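Local structure of prephenate dehydrogenase (Corynebacterium glutamicum ATCC 13032, 3KTD) at residues N94-Y108 against V111-P125. The protein probably catalyses the NAD(P)+-dependent oxidative decarboxylation of prephenate to 4-hydroxyphenylpyruvate. Sequence-based numbering, arbitrary orientation.
Sequences NNGFTDVVSVKTAVY and VKARNMQHRYVGSHP
Asn94 OD1 takes two hydrogen bonds from the edge of the Arg119 guanidinium, NH2 at 3.0 Å and NE at 3.1 Å; NH2 lies in the amide plane, NE well above it. Next, Phe97 N donates to Arg119 O (2.8 Å) and Phe97 O accepts from Val121 N, setting Phe97 beside Tyr120 in a parallel bridge. The Phe97 ring, swung between its own N and carbonyl carbon (chi1 65°), has one face over Tyr120 CA, Val111 CG2 at its edge and the selenomethionine Met116 CE 3.5 Å from CZ; Leu85 of helix 78-91 also touches it. Strand 97-99, helix 105-113 and strand 120-125 form a beta-alpha-beta unit of the Rossmann-type nucleotide-binding domain, and Phe97, Val107, Val111 and Tyr120 pack between the helix and the strands. Asp99 divides its carboxylate: OD1 accepts a hydrogen bond from Tyr120 OH (2.7 Å), met from above the carboxylate plane, while OD2 accepts Val101 N in an Asx turn and, on its syn lone pair, the salt-bridging Lys104 NZ. Asp99 O accepts a hydrogen bond from Ser123 OG (2.6 Å). Val100 CB packs on Pro125 CD, and Ser102 CA sits over a face of the His124 imidazole, whose ND1 is hydrogen-bonded to His190. Val107 CG1 lies 3.8 Å from Tyr120 CZ. On the helix, Lys112 CE lies over one face of the Tyr108 ring in a CH-pi contact, 3.9 Å from its centroid, and Tyr108 OH bonds to Asp156.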
ATOM      1  N   ASN A  94     -10.389  41.794  -8.301  1.00 38.87           N
ATOM      2  CA  ASN A  94     -11.805  41.563  -8.031  1.00 38.73           C
ATOM      3  C   ASN A  94     -12.276  40.167  -8.449  1.00 36.77           C
ATOM      4  O   ASN A  94     -13.370  39.756  -8.087  1.00 36.48           O
ATOM      5  CB  ASN A  94     -12.672  42.659  -8.693  1.00 39.24           C
ATOM      6  CG  ASN A  94     -14.113  42.666  -8.169  1.00 41.83           C
ATOM      7  OD1 ASN A  94     -14.356  42.482  -6.972  1.00 44.73           O
ATOM      8  ND2 ASN A  94     -15.070  42.867  -9.067  1.00 45.51           N
ATOM      9  N   ASN A  95     -11.457  39.436  -9.195  1.00 35.60           N
ATOM     10  CA  ASN A  95     -11.831  38.087  -9.620  1.00 35.50           C
ATOM     11  C   ASN A  95     -11.899  37.090  -8.473  1.00 34.82           C
ATOM     12  O   ASN A  95     -11.135  37.187  -7.517  1.00 34.85           O
ATOM     13  CB  ASN A  95     -10.838  37.543 -10.647  1.00 35.30           C
ATOM     14  CG  ASN A  95     -10.849  38.321 -11.913  1.00 35.46           C
ATOM     15  OD1 ASN A  95     -10.550  39.512 -11.915  1.00 44.02           O
ATOM     16  ND2 ASN A  95     -11.210  37.671 -13.007  1.00 34.78           N
ATOM     17  N   GLY A  96     -12.821  36.140  -8.575  1.00 34.14           N
ATOM     18  CA  GLY A  96     -12.871  35.014  -7.643  1.00 34.37           C
ATOM     19  C   GLY A  96     -11.792  34.003  -8.025  1.00 33.71           C
ATOM     20  O   GLY A  96     -11.353  33.978  -9.182  1.00 32.75           O
ATOM     21  N   PHE A  97     -11.352  33.178  -7.073  1.00 33.25           N
ATOM     22  CA  PHE A  97     -10.311  32.203  -7.370  1.00 33.56           C
ATOM     23  C   PHE A  97     -10.211  31.048  -6.375  1.00 34.41           C
ATOM     24  O   PHE A  97     -10.557  31.186  -5.207  1.00 34.45           O
ATOM     25  CB  PHE A  97      -8.951  32.904  -7.472  1.00 33.06           C
ATOM     26  CG  PHE A  97      -8.492  33.504  -6.190  1.00 34.44           C
ATOM     27  CD1 PHE A  97      -8.901  34.784  -5.822  1.00 36.14           C
ATOM     28  CD2 PHE A  97      -7.653  32.790  -5.336  1.00 33.98           C
ATOM     29  CE1 PHE A  97      -8.476  35.347  -4.621  1.00 35.39           C
ATOM     30  CE2 PHE A  97      -7.225  33.337  -4.136  1.00 33.94           C
ATOM     31  CZ  PHE A  97      -7.635  34.621  -3.775  1.00 34.76           C
ATOM     32  N   THR A  98      -9.698  29.916  -6.854  1.00 34.85           N
ATOM     33  CA  THR A  98      -9.530  28.727  -6.035  1.00 35.08           C
ATOM     34  C   THR A  98      -8.167  28.090  -6.281  1.00 35.79           C
ATOM     35  O   THR A  98      -7.513  28.398  -7.272  1.00 37.35           O
ATOM     36  CB  THR A  98     -10.647  27.713  -6.315  1.00 35.02           C
ATOM     37  OG1 THR A  98     -10.522  26.603  -5.419  1.00 34.36           O
ATOM     38  CG2 THR A  98     -10.607  27.233  -7.756  1.00 34.58           C
ATOM     39  N   ASP A  99      -7.735  27.227  -5.364  1.00 35.74           N
ATOM     40  CA  ASP A  99      -6.454  26.527  -5.486  1.00 36.36           C
ATOM     41  C   ASP A  99      -6.689  25.018  -5.490  1.00 36.92           C
ATOM     42  O   ASP A  99      -7.817  24.573  -5.348  1.00 37.30           O
ATOM     43  CB  ASP A  99      -5.518  26.896  -4.338  1.00 36.32           C
ATOM     44  CG  ASP A  99      -5.855  26.172  -3.048  1.00 36.23           C
ATOM     45  OD1 ASP A  99      -6.953  26.397  -2.505  1.00 33.61           O
ATOM     46  OD2 ASP A  99      -5.009  25.385  -2.571  1.00 39.66           O
ATOM     47  N   VAL A 100      -5.625  24.234  -5.629  1.00 37.55           N
ATOM     48  CA  VAL A 100      -5.749  22.772  -5.686  1.00 37.90           C
ATOM     49  C   VAL A 100      -4.804  22.016  -4.730  1.00 39.24           C
ATOM     50  O   VAL A 100      -4.676  20.796  -4.806  1.00 38.92           O
ATOM     51  CB  VAL A 100      -5.479  22.298  -7.100  1.00 37.43           C
ATOM     52  CG1 VAL A 100      -6.439  22.987  -8.069  1.00 35.48           C
ATOM     53  CG2 VAL A 100      -4.028  22.571  -7.459  1.00 35.13           C
ATOM     54  N   VAL A 101      -4.195  22.739  -3.796  1.00 40.58           N
ATOM     55  CA  VAL A 101      -3.117  22.190  -2.981  1.00 41.09           C
ATOM     56  C   VAL A 101      -3.561  21.235  -1.872  1.00 41.33           C
ATOM     57  O   VAL A 101      -4.568  21.434  -1.210  1.00 41.67           O
ATOM     58  CB  VAL A 101      -2.265  23.339  -2.405  1.00 41.73           C
ATOM     59  CG1 VAL A 101      -1.177  22.822  -1.486  1.00 42.86           C
ATOM     60  CG2 VAL A 101      -1.656  24.153  -3.556  1.00 42.67           C
ATOM     61  N   SER A 102      -2.755  20.194  -1.701  1.00 42.48           N
ATOM     62  CA  SER A 102      -2.904  19.139  -0.687  1.00 41.94           C
ATOM     63  C   SER A 102      -3.135  19.617   0.743  1.00 41.95           C
ATOM     64  O   SER A 102      -3.788  18.922   1.508  1.00 43.16           O
ATOM     65  CB  SER A 102      -1.652  18.239  -0.731  1.00 42.41           C
ATOM     66  OG  SER A 102      -0.466  18.984  -1.034  1.00 40.78           O
ATOM     67  N   VAL A 103      -2.577  20.774   1.102  1.00 41.27           N
ATOM     68  CA  VAL A 103      -2.751  21.375   2.431  1.00 40.65           C
ATOM     69  C   VAL A 103      -3.542  22.666   2.255  1.00 40.66           C
ATOM     70  O   VAL A 103      -3.354  23.371   1.270  1.00 41.82           O
ATOM     71  CB  VAL A 103      -1.395  21.679   3.100  1.00 40.34           C
ATOM     72  CG1 VAL A 103      -1.592  22.216   4.507  1.00 40.41           C
ATOM     73  CG2 VAL A 103      -0.549  20.432   3.148  1.00 38.92           C
ATOM     74  N   LYS A 104      -4.417  22.975   3.210  1.00 39.93           N
ATOM     75  CA  LYS A 104      -5.365  24.091   3.071  1.00 38.26           C
ATOM     76  C   LYS A 104      -5.163  25.240   4.058  1.00 38.14           C
ATOM     77  O   LYS A 104      -5.349  26.403   3.693  1.00 39.03           O
ATOM     78  CB  LYS A 104      -6.791  23.550   3.183  1.00 37.67           C
ATOM     79  CG  LYS A 104      -7.276  22.875   1.919  1.00 35.10           C
ATOM     80  CD  LYS A 104      -7.814  23.898   0.947  1.00 34.97           C
ATOM     81  CE  LYS A 104      -7.324  23.659  -0.444  1.00 33.15           C
ATOM     82  NZ  LYS A 104      -5.870  23.917  -0.555  1.00 30.33           N
ATOM     83  N   THR A 105      -4.800  24.940   5.300  1.00 37.22           N
ATOM     84  CA  THR A 105      -4.601  26.001   6.281  1.00 37.12           C
ATOM     85  C   THR A 105      -3.500  26.955   5.831  1.00 37.86           C
ATOM     86  O   THR A 105      -3.651  28.177   5.937  1.00 38.30           O
ATOM     87  CB  THR A 105      -4.255  25.462   7.680  1.00 36.77           C
ATOM     88  OG1 THR A 105      -5.354  24.696   8.182  1.00 36.87           O
ATOM     89  CG2 THR A 105      -3.963  26.607   8.656  1.00 34.71           C
ATOM     90  N   ALA A 106      -2.402  26.405   5.318  1.00 37.69           N
ATOM     91  CA  ALA A 106      -1.274  27.235   4.900  1.00 37.36           C
ATOM     92  C   ALA A 106      -1.679  28.228   3.800  1.00 37.15           C
ATOM     93  O   ALA A 106      -1.200  29.373   3.780  1.00 37.88           O
ATOM     94  CB  ALA A 106      -0.114  26.365   4.448  1.00 36.89           C
ATOM     95  N   VAL A 107      -2.569  27.795   2.910  1.00 36.09           N
ATOM     96  CA  VAL A 107      -3.028  28.637   1.802  1.00 35.50           C
ATOM     97  C   VAL A 107      -3.992  29.702   2.297  1.00 35.22           C
ATOM     98  O   VAL A 107      -3.825  30.882   1.994  1.00 35.83           O
ATOM     99  CB  VAL A 107      -3.707  27.802   0.698  1.00 34.86           C
ATOM    100  CG1 VAL A 107      -4.262  28.688  -0.390  1.00 31.16           C
ATOM    101  CG2 VAL A 107      -2.714  26.846   0.123  1.00 36.16           C
ATOM    102  N   TYR A 108      -4.996  29.286   3.059  1.00 34.62           N
ATOM    103  CA  TYR A 108      -5.989  30.223   3.569  1.00 34.77           C
ATOM    104  C   TYR A 108      -5.298  31.357   4.349  1.00 35.32           C
ATOM    105  O   TYR A 108      -5.608  32.536   4.142  1.00 35.88           O
ATOM    106  CB  TYR A 108      -7.027  29.476   4.413  1.00 34.90           C
ATOM    107  CG  TYR A 108      -8.272  30.256   4.779  1.00 35.02           C
ATOM    108  CD1 TYR A 108      -8.882  31.124   3.866  1.00 36.72           C
ATOM    109  CD2 TYR A 108      -8.877  30.081   6.023  1.00 32.26           C
ATOM    110  CE1 TYR A 108     -10.033  31.829   4.203  1.00 36.88           C
ATOM    111  CE2 TYR A 108     -10.032  30.776   6.370  1.00 33.80           C
ATOM    112  CZ  TYR A 108     -10.609  31.648   5.454  1.00 37.46           C
ATOM    113  OH  TYR A 108     -11.756  32.341   5.787  1.00 38.30           O
ATOM    114  N   VAL A 111      -3.756  33.725   2.048  1.00 32.11           N
ATOM    115  CA  VAL A 111      -4.807  34.538   1.447  1.00 32.81           C
ATOM    116  C   VAL A 111      -5.316  35.616   2.417  1.00 32.94           C
ATOM    117  O   VAL A 111      -5.564  36.749   2.018  1.00 32.41           O
ATOM    118  CB  VAL A 111      -5.976  33.661   0.970  1.00 33.23           C
ATOM    119  CG1 VAL A 111      -7.199  34.507   0.698  1.00 30.85           C
ATOM    120  CG2 VAL A 111      -5.562  32.855  -0.271  1.00 33.13           C
ATOM    121  N   LYS A 112      -5.466  35.256   3.686  1.00 33.08           N
ATOM    122  CA  LYS A 112      -5.925  36.207   4.686  1.00 33.34           C
ATOM    123  C   LYS A 112      -4.892  37.297   4.920  1.00 34.10           C
ATOM    124  O   LYS A 112      -5.257  38.471   5.082  1.00 34.70           O
ATOM    125  CB  LYS A 112      -6.301  35.519   6.002  1.00 32.94           C
ATOM    126  CG  LYS A 112      -7.670  34.833   5.956  1.00 34.00           C
ATOM    127  CD  LYS A 112      -8.090  34.197   7.305  1.00 34.18           C
ATOM    128  CE  LYS A 112      -7.262  32.960   7.655  1.00 33.37           C
ATOM    129  NZ  LYS A 112      -7.898  32.147   8.710  1.00 32.93           N
ATOM    130  N   ALA A 113      -3.611  36.927   4.916  1.00 34.08           N
ATOM    131  CA  ALA A 113      -2.529  37.909   5.102  1.00 33.56           C
ATOM    132  C   ALA A 113      -2.543  38.995   4.006  1.00 32.85           C
ATOM    133  O   ALA A 113      -2.080  40.112   4.223  1.00 32.46           O
ATOM    134  CB  ALA A 113      -1.177  37.210   5.163  1.00 32.99           C
ATOM    135  N   ARG A 114      -3.099  38.653   2.846  1.00 32.89           N
ATOM    136  CA  ARG A 114      -3.197  39.563   1.706  1.00 33.14           C
ATOM    137  C   ARG A 114      -4.616  40.130   1.535  1.00 33.59           C
ATOM    138  O   ARG A 114      -4.904  40.810   0.547  1.00 33.73           O
ATOM    139  CB  ARG A 114      -2.731  38.828   0.432  1.00 33.08           C
ATOM    140  CG  ARG A 114      -1.234  38.539   0.429  1.00 32.22           C
ATOM    141  CD  ARG A 114      -0.772  37.487  -0.590  1.00 32.66           C
ATOM    142  NE  ARG A 114       0.657  37.187  -0.400  1.00 32.41           N
ATOM    143  CZ  ARG A 114       1.154  36.395   0.561  1.00 33.54           C
ATOM    144  NH1 ARG A 114       0.350  35.794   1.436  1.00 33.34           N
ATOM    145  NH2 ARG A 114       2.468  36.203   0.657  1.00 30.24           N
ATOM    146  N   ASN A 115      -5.493  39.854   2.503  1.00 34.13           N
ATOM    147  CA  ASN A 115      -6.890  40.327   2.484  1.00 33.89           C
ATOM    148  C   ASN A 115      -7.673  39.944   1.226  1.00 32.86           C
ATOM    149  O   ASN A 115      -8.468  40.723   0.713  1.00 31.30           O
ATOM    150  CB  ASN A 115      -6.939  41.835   2.732  1.00 34.03           C
ATOM    151  CG  ASN A 115      -6.529  42.184   4.134  1.00 35.50           C
ATOM    152  OD1 ASN A 115      -7.182  41.781   5.098  1.00 40.38           O
ATOM    153  ND2 ASN A 115      -5.435  42.921   4.266  1.00 37.50           N
HETATM  154  N   MSE A 116      -7.451  38.713   0.768  1.00 33.12           N
HETATM  155  CA  MSE A 116      -8.087  38.188  -0.438  1.00 32.35           C
HETATM  156  C   MSE A 116      -9.183  37.184  -0.105  1.00 32.04           C
HETATM  157  O   MSE A 116      -9.768  36.586  -1.005  1.00 31.13           O
HETATM  158  CB  MSE A 116      -7.035  37.545  -1.340  1.00 31.95           C
HETATM  159  CG  MSE A 116      -5.975  38.529  -1.856  1.00 32.08           C
HETATM  160 SE   MSE A 116      -4.438  37.687  -2.739  0.75 28.54          SE
HETATM  161  CE  MSE A 116      -5.274  37.114  -4.391  1.00 25.15           C
ATOM    162  N   GLN A 117      -9.490  37.031   1.184  1.00 32.85           N
ATOM    163  CA  GLN A 117     -10.494  36.052   1.621  1.00 33.67           C
ATOM    164  C   GLN A 117     -11.913  36.298   1.092  1.00 34.56           C
ATOM    165  O   GLN A 117     -12.704  35.371   1.014  1.00 35.65           O
ATOM    166  CB  GLN A 117     -10.502  35.855   3.144  1.00 33.24           C
ATOM    167  CG  GLN A 117     -10.770  37.086   3.986  1.00 34.39           C
ATOM    168  CD  GLN A 117      -9.513  37.848   4.319  1.00 32.74           C
ATOM    169  OE1 GLN A 117      -8.587  37.897   3.519  1.00 35.61           O
ATOM    170  NE2 GLN A 117      -9.473  38.451   5.496  1.00 30.53           N
ATOM    171  N   HIS A 118     -12.232  37.524   0.709  1.00 35.69           N
ATOM    172  CA  HIS A 118     -13.550  37.812   0.145  1.00 36.38           C
ATOM    173  C   HIS A 118     -13.702  37.293  -1.297  1.00 36.03           C
ATOM    174  O   HIS A 118     -14.799  37.311  -1.834  1.00 36.08           O
ATOM    175  CB  HIS A 118     -13.871  39.317   0.242  1.00 36.90           C
ATOM    176  CG  HIS A 118     -14.093  39.795   1.649  1.00 39.95           C
ATOM    177  ND1 HIS A 118     -13.099  40.379   2.407  1.00 42.88           N
ATOM    178  CD2 HIS A 118     -15.191  39.754   2.445  1.00 42.91           C
ATOM    179  CE1 HIS A 118     -13.575  40.685   3.601  1.00 41.84           C
ATOM    180  NE2 HIS A 118     -14.841  40.313   3.651  1.00 41.90           N
ATOM    181  N   ARG A 119     -12.622  36.806  -1.911  1.00 36.23           N
ATOM    182  CA  ARG A 119     -12.677  36.287  -3.292  1.00 36.51           C
ATOM    183  C   ARG A 119     -12.165  34.844  -3.471  1.00 35.91           C
ATOM    184  O   ARG A 119     -12.067  34.359  -4.594  1.00 36.31           O
ATOM    185  CB  ARG A 119     -11.865  37.209  -4.201  1.00 37.30           C
ATOM    186  CG  ARG A 119     -12.428  38.608  -4.340  1.00 38.85           C
ATOM    187  CD  ARG A 119     -13.679  38.611  -5.202  1.00 43.01           C
ATOM    188  NE  ARG A 119     -14.334  39.921  -5.207  1.00 45.96           N
ATOM    189  CZ  ARG A 119     -15.343  40.279  -4.411  1.00 45.05           C
ATOM    190  NH1 ARG A 119     -15.873  39.430  -3.533  1.00 43.54           N
ATOM    191  NH2 ARG A 119     -15.840  41.500  -4.506  1.00 46.64           N
ATOM    192  N   TYR A 120     -11.884  34.154  -2.367  1.00 35.02           N
ATOM    193  CA  TYR A 120     -11.224  32.851  -2.390  1.00 34.18           C
ATOM    194  C   TYR A 120     -12.101  31.691  -1.955  1.00 33.83           C
ATOM    195  O   TYR A 120     -12.840  31.787  -0.977  1.00 33.69           O
ATOM    196  CB  TYR A 120     -10.010  32.900  -1.457  1.00 34.24           C
ATOM    197  CG  TYR A 120      -9.322  31.571  -1.195  1.00 33.78           C
ATOM    198  CD1 TYR A 120      -8.698  30.867  -2.221  1.00 35.52           C
ATOM    199  CD2 TYR A 120      -9.252  31.050   0.087  1.00 35.89           C
ATOM    200  CE1 TYR A 120      -8.049  29.667  -1.975  1.00 36.71           C
ATOM    201  CE2 TYR A 120      -8.603  29.854   0.346  1.00 36.71           C
ATOM    202  CZ  TYR A 120      -8.006  29.171  -0.687  1.00 38.09           C
ATOM    203  OH  TYR A 120      -7.379  27.984  -0.425  1.00 40.62           O
ATOM    204  N   VAL A 121     -12.016  30.592  -2.691  1.00 33.85           N
ATOM    205  CA  VAL A 121     -12.619  29.347  -2.255  1.00 33.80           C
ATOM    206  C   VAL A 121     -11.584  28.233  -2.372  1.00 33.67           C
ATOM    207  O   VAL A 121     -11.178  27.856  -3.466  1.00 33.49           O
ATOM    208  CB  VAL A 121     -13.865  28.993  -3.040  1.00 34.29           C
ATOM    209  CG1 VAL A 121     -14.474  27.695  -2.466  1.00 30.81           C
ATOM    210  CG2 VAL A 121     -14.864  30.164  -2.991  1.00 32.59           C
ATOM    211  N   GLY A 122     -11.147  27.720  -1.231  1.00 33.61           N
ATOM    212  CA  GLY A 122     -10.183  26.642  -1.218  1.00 33.70           C
ATOM    213  C   GLY A 122     -10.740  25.389  -1.865  1.00 33.49           C
ATOM    214  O   GLY A 122     -11.930  25.087  -1.759  1.00 32.63           O
ATOM    215  N   SER A 123      -9.888  24.670  -2.575  1.00 33.72           N
ATOM    216  CA  SER A 123     -10.285  23.370  -3.043  1.00 34.81           C
ATOM    217  C   SER A 123      -9.100  22.427  -3.114  1.00 34.52           C
ATOM    218  O   SER A 123      -7.957  22.847  -3.181  1.00 34.24           O
ATOM    219  CB  SER A 123     -10.975  23.478  -4.389  1.00 35.73           C
ATOM    220  OG  SER A 123     -10.061  23.264  -5.440  1.00 37.43           O
ATOM    221  N   HIS A 124      -9.397  21.142  -3.086  1.00 35.71           N
ATOM    222  CA  HIS A 124      -8.373  20.109  -3.123  1.00 37.00           C
ATOM    223  C   HIS A 124      -8.920  18.851  -3.776  1.00 37.71           C
ATOM    224  O   HIS A 124      -9.765  18.199  -3.184  1.00 37.78           O
ATOM    225  CB  HIS A 124      -7.895  19.789  -1.700  1.00 36.54           C
ATOM    226  CG  HIS A 124      -6.940  18.636  -1.622  1.00 37.63           C
ATOM    227  ND1 HIS A 124      -6.853  17.815  -0.519  1.00 38.07           N
ATOM    228  CD2 HIS A 124      -6.040  18.161  -2.518  1.00 37.61           C
ATOM    229  CE1 HIS A 124      -5.932  16.892  -0.733  1.00 37.93           C
ATOM    230  NE2 HIS A 124      -5.428  17.076  -1.941  1.00 37.76           N
ATOM    231  N   PRO A 125      -8.473  18.531  -5.006  1.00 39.54           N
ATOM    232  CA  PRO A 125      -8.826  17.241  -5.617  1.00 41.48           C
ATOM    233  C   PRO A 125      -7.965  16.111  -5.071  1.00 44.11           C
ATOM    234  O   PRO A 125      -6.763  16.300  -4.868  1.00 44.29           O
ATOM    235  CB  PRO A 125      -8.510  17.456  -7.099  1.00 41.14           C
ATOM    236  CG  PRO A 125      -7.498  18.531  -7.123  1.00 39.73           C
ATOM    237  CD  PRO A 125      -7.844  19.435  -5.984  1.00 39.66           C
TER